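Local coordinates for periplasmic binding protein (Pseudomonas aeruginosa, PDB 2R79), which binds heme in the periplasm and probably delivers it to an inner-membrane ABC transporter for uptake into the cell, at residues A141-G153 with L193-L205. Numbering follows the deposited sequence.
Sequences APGVLLVIGNAGG and LDPVAVVIADRSL. With HEM (protoporphyrin IX containing Fe), chain D.
Three backbone N-H groups converge on OD1 of D202: one comes across the contact from A151, with N to OD1 at 2.9 Å, and two come from S204 and L205 just downstream. They approach differently, A151 N on the syn side and 15° out of the carboxylate plane, S204 N nearly along the C-O axis, L205 N from above the plane. The other oxygen, OD2, takes G152 N at 2.7 Å through its syn lone pair. With CG anti to the backbone N, the carboxylate reaches the type I' turn N150-G153, and four N-H donors on two chain segments fix its rotation. The bonds from S204 and L205 make an Asx turn and a wider Asx motif, which shape the chain leaving strand 197-202.

Behind this junction the strands run parallel, their axes 28° apart. Alternating bonds establish the register: V199 N to L145 O is 2.8 Å, V147 N to V199 O is the same length, and the series ends with R203 N on G149 O. On one face I148 CD1 lies 3.5 Å from A201 CB; on the other, V147 CG2 meets I200 CG1 at 4.1 Å. Helices 248-259 and 207-217 pack on V199 and I200, respectively.

Just past the end of strand 197-202, the R203 chain is bent at chi3, bringing one face of its guanidinium against the porphyrin, with HEM NA 3.4 Å from the guanidinium plane and over its centre. The N150 amide stacks on the opposite face, the planes 18° apart, while NH1 and NH2 both donate to propionate oxygen O2A lying at the guanidinium edge. I148 CG2 also touches the heme. Neighbouring parallel strands whose C-terminal ends feed ligand-binding residues into the cleft are characteristic of a periplasmic binding protein lobe, here forming one wall of the heme pocket.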
# COMPACT_ATOMS: atom_id res chain seq x y z
N ALA A 141 -35.81 -16.19 -7.90
CA ALA A 141 -35.33 -15.38 -6.78
C ALA A 141 -34.89 -16.26 -5.61
O ALA A 141 -35.63 -17.13 -5.15
CB ALA A 141 -36.43 -14.43 -6.34
N PRO A 142 -33.68 -16.04 -5.09
CA PRO A 142 -33.18 -16.84 -3.97
C PRO A 142 -33.68 -16.39 -2.59
O PRO A 142 -33.88 -15.20 -2.34
CB PRO A 142 -31.67 -16.67 -4.09
CG PRO A 142 -31.56 -15.22 -4.52
CD PRO A 142 -32.63 -15.12 -5.59
N GLY A 143 -33.87 -17.37 -1.70
CA GLY A 143 -34.29 -17.05 -0.34
C GLY A 143 -33.04 -16.62 0.42
O GLY A 143 -32.05 -17.34 0.44
N VAL A 144 -33.09 -15.45 1.06
CA VAL A 144 -31.92 -14.93 1.76
C VAL A 144 -32.23 -14.36 3.13
O VAL A 144 -33.38 -14.03 3.44
CB VAL A 144 -31.25 -13.82 0.90
CG1 VAL A 144 -30.04 -13.22 1.62
CG2 VAL A 144 -30.82 -14.40 -0.45
N LEU A 145 -31.20 -14.25 3.97
CA LEU A 145 -31.35 -13.66 5.29
C LEU A 145 -30.32 -12.53 5.42
O LEU A 145 -29.22 -12.64 4.90
CB LEU A 145 -31.09 -14.70 6.39
CG LEU A 145 -32.15 -15.79 6.57
CD1 LEU A 145 -31.64 -16.86 7.52
CD2 LEU A 145 -33.44 -15.17 7.10
N LEU A 146 -30.71 -11.45 6.09
CA LEU A 146 -29.83 -10.30 6.32
C LEU A 146 -29.73 -10.19 7.85
O LEU A 146 -30.74 -10.08 8.54
CB LEU A 146 -30.47 -9.03 5.75
CG LEU A 146 -29.86 -7.61 5.78
CD1 LEU A 146 -29.12 -7.35 7.06
CD2 LEU A 146 -28.95 -7.43 4.60
N VAL A 147 -28.51 -10.23 8.38
CA VAL A 147 -28.34 -10.14 9.82
C VAL A 147 -27.42 -9.01 10.23
O VAL A 147 -26.44 -8.71 9.54
CB VAL A 147 -27.76 -11.45 10.40
CG1 VAL A 147 -28.70 -12.62 10.11
CG2 VAL A 147 -26.39 -11.72 9.83
N ILE A 148 -27.75 -8.36 11.34
CA ILE A 148 -26.92 -7.29 11.86
C ILE A 148 -26.13 -7.89 13.01
O ILE A 148 -26.71 -8.45 13.94
CB ILE A 148 -27.75 -6.12 12.41
CG1 ILE A 148 -28.69 -5.58 11.33
CG2 ILE A 148 -26.80 -5.02 12.87
CD1 ILE A 148 -27.99 -5.17 10.04
N GLY A 149 -24.81 -7.77 12.94
CA GLY A 149 -23.98 -8.33 13.99
C GLY A 149 -23.11 -7.33 14.73
O GLY A 149 -22.95 -6.19 14.30
N ASN A 150 -22.57 -7.78 15.85
CA ASN A 150 -21.69 -6.99 16.70
C ASN A 150 -20.50 -7.89 16.96
O ASN A 150 -20.50 -8.68 17.91
CB ASN A 150 -22.39 -6.66 18.03
CG ASN A 150 -21.62 -5.63 18.85
OD1 ASN A 150 -21.97 -5.35 20.00
ND2 ASN A 150 -20.59 -5.06 18.26
N ALA A 151 -19.49 -7.78 16.11
CA ALA A 151 -18.32 -8.63 16.24
C ALA A 151 -18.83 -10.07 16.16
O ALA A 151 -18.40 -10.95 16.91
CB ALA A 151 -17.62 -8.38 17.57
N GLY A 152 -19.78 -10.29 15.26
CA GLY A 152 -20.35 -11.61 15.04
C GLY A 152 -21.35 -12.10 16.07
O GLY A 152 -21.91 -13.18 15.91
N GLY A 153 -21.59 -11.32 17.11
CA GLY A 153 -22.55 -11.76 18.12
C GLY A 153 -23.77 -10.87 18.17
O GLY A 153 -23.92 -9.96 17.35
N LEU A 193 -33.86 -22.48 8.19
CA LEU A 193 -34.31 -21.70 7.04
C LEU A 193 -33.45 -21.99 5.82
O LEU A 193 -33.89 -21.80 4.69
CB LEU A 193 -34.29 -20.21 7.38
CG LEU A 193 -35.47 -19.76 8.24
CD1 LEU A 193 -35.19 -18.41 8.85
CD2 LEU A 193 -36.73 -19.71 7.37
N ASP A 194 -32.22 -22.45 6.06
CA ASP A 194 -31.29 -22.82 5.00
C ASP A 194 -31.20 -21.82 3.85
O ASP A 194 -31.52 -22.14 2.71
CB ASP A 194 -31.67 -24.19 4.45
CG ASP A 194 -30.49 -24.91 3.82
OD1 ASP A 194 -30.69 -25.97 3.18
OD2 ASP A 194 -29.35 -24.42 3.98
N PRO A 195 -30.74 -20.59 4.13
CA PRO A 195 -30.60 -19.54 3.12
C PRO A 195 -29.60 -19.89 2.04
O PRO A 195 -28.59 -20.54 2.31
CB PRO A 195 -30.12 -18.33 3.92
CG PRO A 195 -30.38 -18.69 5.33
CD PRO A 195 -30.15 -20.16 5.40
N VAL A 196 -29.87 -19.44 0.82
CA VAL A 196 -28.96 -19.66 -0.30
C VAL A 196 -27.76 -18.74 -0.08
O VAL A 196 -26.64 -19.03 -0.50
CB VAL A 196 -29.64 -19.31 -1.64
CG1 VAL A 196 -28.59 -19.00 -2.71
CG2 VAL A 196 -30.51 -20.46 -2.08
N ALA A 197 -28.01 -17.62 0.60
CA ALA A 197 -26.98 -16.64 0.89
C ALA A 197 -27.36 -15.89 2.15
O ALA A 197 -28.54 -15.73 2.45
CB ALA A 197 -26.82 -15.67 -0.27
N VAL A 198 -26.36 -15.44 2.89
CA VAL A 198 -26.60 -14.70 4.11
C VAL A 198 -25.85 -13.38 4.00
O VAL A 198 -24.67 -13.36 3.68
CB VAL A 198 -26.10 -15.47 5.35
CG1 VAL A 198 -26.28 -14.64 6.60
CG2 VAL A 198 -26.85 -16.78 5.48
N VAL A 199 -26.54 -12.28 4.26
CA VAL A 199 -25.91 -10.96 4.21
C VAL A 199 -25.62 -10.52 5.65
O VAL A 199 -26.52 -10.47 6.48
CB VAL A 199 -26.82 -9.93 3.50
CG1 VAL A 199 -26.18 -8.53 3.58
CG2 VAL A 199 -27.00 -10.32 2.04
N ILE A 200 -24.36 -10.20 5.92
CA ILE A 200 -23.94 -9.80 7.26
C ILE A 200 -23.51 -8.34 7.32
O ILE A 200 -22.63 -7.91 6.56
CB ILE A 200 -22.73 -10.63 7.73
CG1 ILE A 200 -23.03 -12.11 7.54
CG2 ILE A 200 -22.41 -10.30 9.18
CD1 ILE A 200 -21.86 -12.88 6.95
N ALA A 201 -24.13 -7.59 8.21
CA ALA A 201 -23.78 -6.19 8.40
C ALA A 201 -23.25 -6.17 9.82
O ALA A 201 -24.01 -6.23 10.79
CB ALA A 201 -25.01 -5.32 8.28
N ASP A 202 -21.93 -6.13 9.95
CA ASP A 202 -21.31 -6.12 11.26
C ASP A 202 -20.83 -4.73 11.64
O ASP A 202 -20.19 -4.04 10.85
CB ASP A 202 -20.15 -7.11 11.29
CG ASP A 202 -19.75 -7.49 12.70
OD1 ASP A 202 -19.31 -6.60 13.46
OD2 ASP A 202 -19.88 -8.68 13.05
N ARG A 203 -21.15 -4.31 12.86
CA ARG A 203 -20.76 -3.00 13.36
C ARG A 203 -19.26 -2.87 13.61
O ARG A 203 -18.70 -1.79 13.44
CB ARG A 203 -21.50 -2.72 14.67
CG ARG A 203 -22.99 -2.53 14.53
CD ARG A 203 -23.68 -2.73 15.87
NE ARG A 203 -22.92 -2.11 16.96
CZ ARG A 203 -23.23 -2.22 18.25
NH1 ARG A 203 -24.30 -2.93 18.63
NH2 ARG A 203 -22.48 -1.63 19.17
N SER A 204 -18.61 -3.96 14.01
CA SER A 204 -17.18 -3.94 14.33
C SER A 204 -16.23 -4.64 13.36
O SER A 204 -15.07 -4.24 13.24
CB SER A 204 -16.96 -4.53 15.72
OG SER A 204 -17.95 -4.08 16.63
N LEU A 205 -16.70 -5.69 12.70
CA LEU A 205 -15.85 -6.47 11.80
C LEU A 205 -16.17 -6.33 10.32
O LEU A 205 -17.27 -5.94 9.94
CB LEU A 205 -15.92 -7.94 12.20
CG LEU A 205 -15.56 -8.29 13.65
CD1 LEU A 205 -16.00 -9.70 13.95
CD2 LEU A 205 -14.06 -8.14 13.85
CHA HEM D . -26.45 0.08 20.02
CHB HEM D . -22.76 1.62 17.14
CHC HEM D . -25.31 0.31 13.22
CHD HEM D . -29.01 -1.15 16.04
C1A HEM D . -25.21 0.63 19.59
C2A HEM D . -24.11 1.07 20.45
C3A HEM D . -23.11 1.52 19.63
C4A HEM D . -23.55 1.33 18.27
CMA HEM D . -21.79 2.17 20.06
CAA HEM D . -24.03 1.04 21.97
CBA HEM D . -23.51 -0.28 22.54
CGA HEM D . -24.51 -1.42 22.37
O1A HEM D . -25.58 -1.38 23.02
O2A HEM D . -24.22 -2.35 21.59
C1B HEM D . -23.17 1.48 15.80
C2B HEM D . -22.34 1.77 14.64
C3B HEM D . -23.05 1.39 13.53
C4B HEM D . -24.32 0.89 14.02
CMB HEM D . -20.96 2.46 14.65
CAB HEM D . -22.68 1.51 12.19
CBB HEM D . -21.46 1.19 11.70
C1C HEM D . -26.55 -0.19 13.65
C2C HEM D . -27.53 -0.81 12.79
C3C HEM D . -28.54 -1.27 13.57
C4C HEM D . -28.22 -0.85 14.92
CMC HEM D . -27.47 -0.92 11.27
CAC HEM D . -29.54 -2.16 13.16
CBC HEM D . -30.81 -1.78 12.88
C1D HEM D . -28.64 -0.90 17.36
C2D HEM D . -29.45 -1.30 18.49
C3D HEM D . -28.77 -0.94 19.60
C4D HEM D . -27.50 -0.36 19.17
CMD HEM D . -30.81 -1.99 18.45
CAD HEM D . -29.39 -1.04 20.99
CBD HEM D . -29.69 0.28 21.71
CGD HEM D . -30.77 1.12 21.03
O1D HEM D . -31.09 2.21 21.57
O2D HEM D . -31.29 0.71 19.97
NA HEM D . -24.86 0.82 18.24
NB HEM D . -24.41 0.99 15.42
NC HEM D . -26.98 -0.20 14.97
ND HEM D . -27.45 -0.31 17.78
FE HEM D . -26.00 0.50 16.61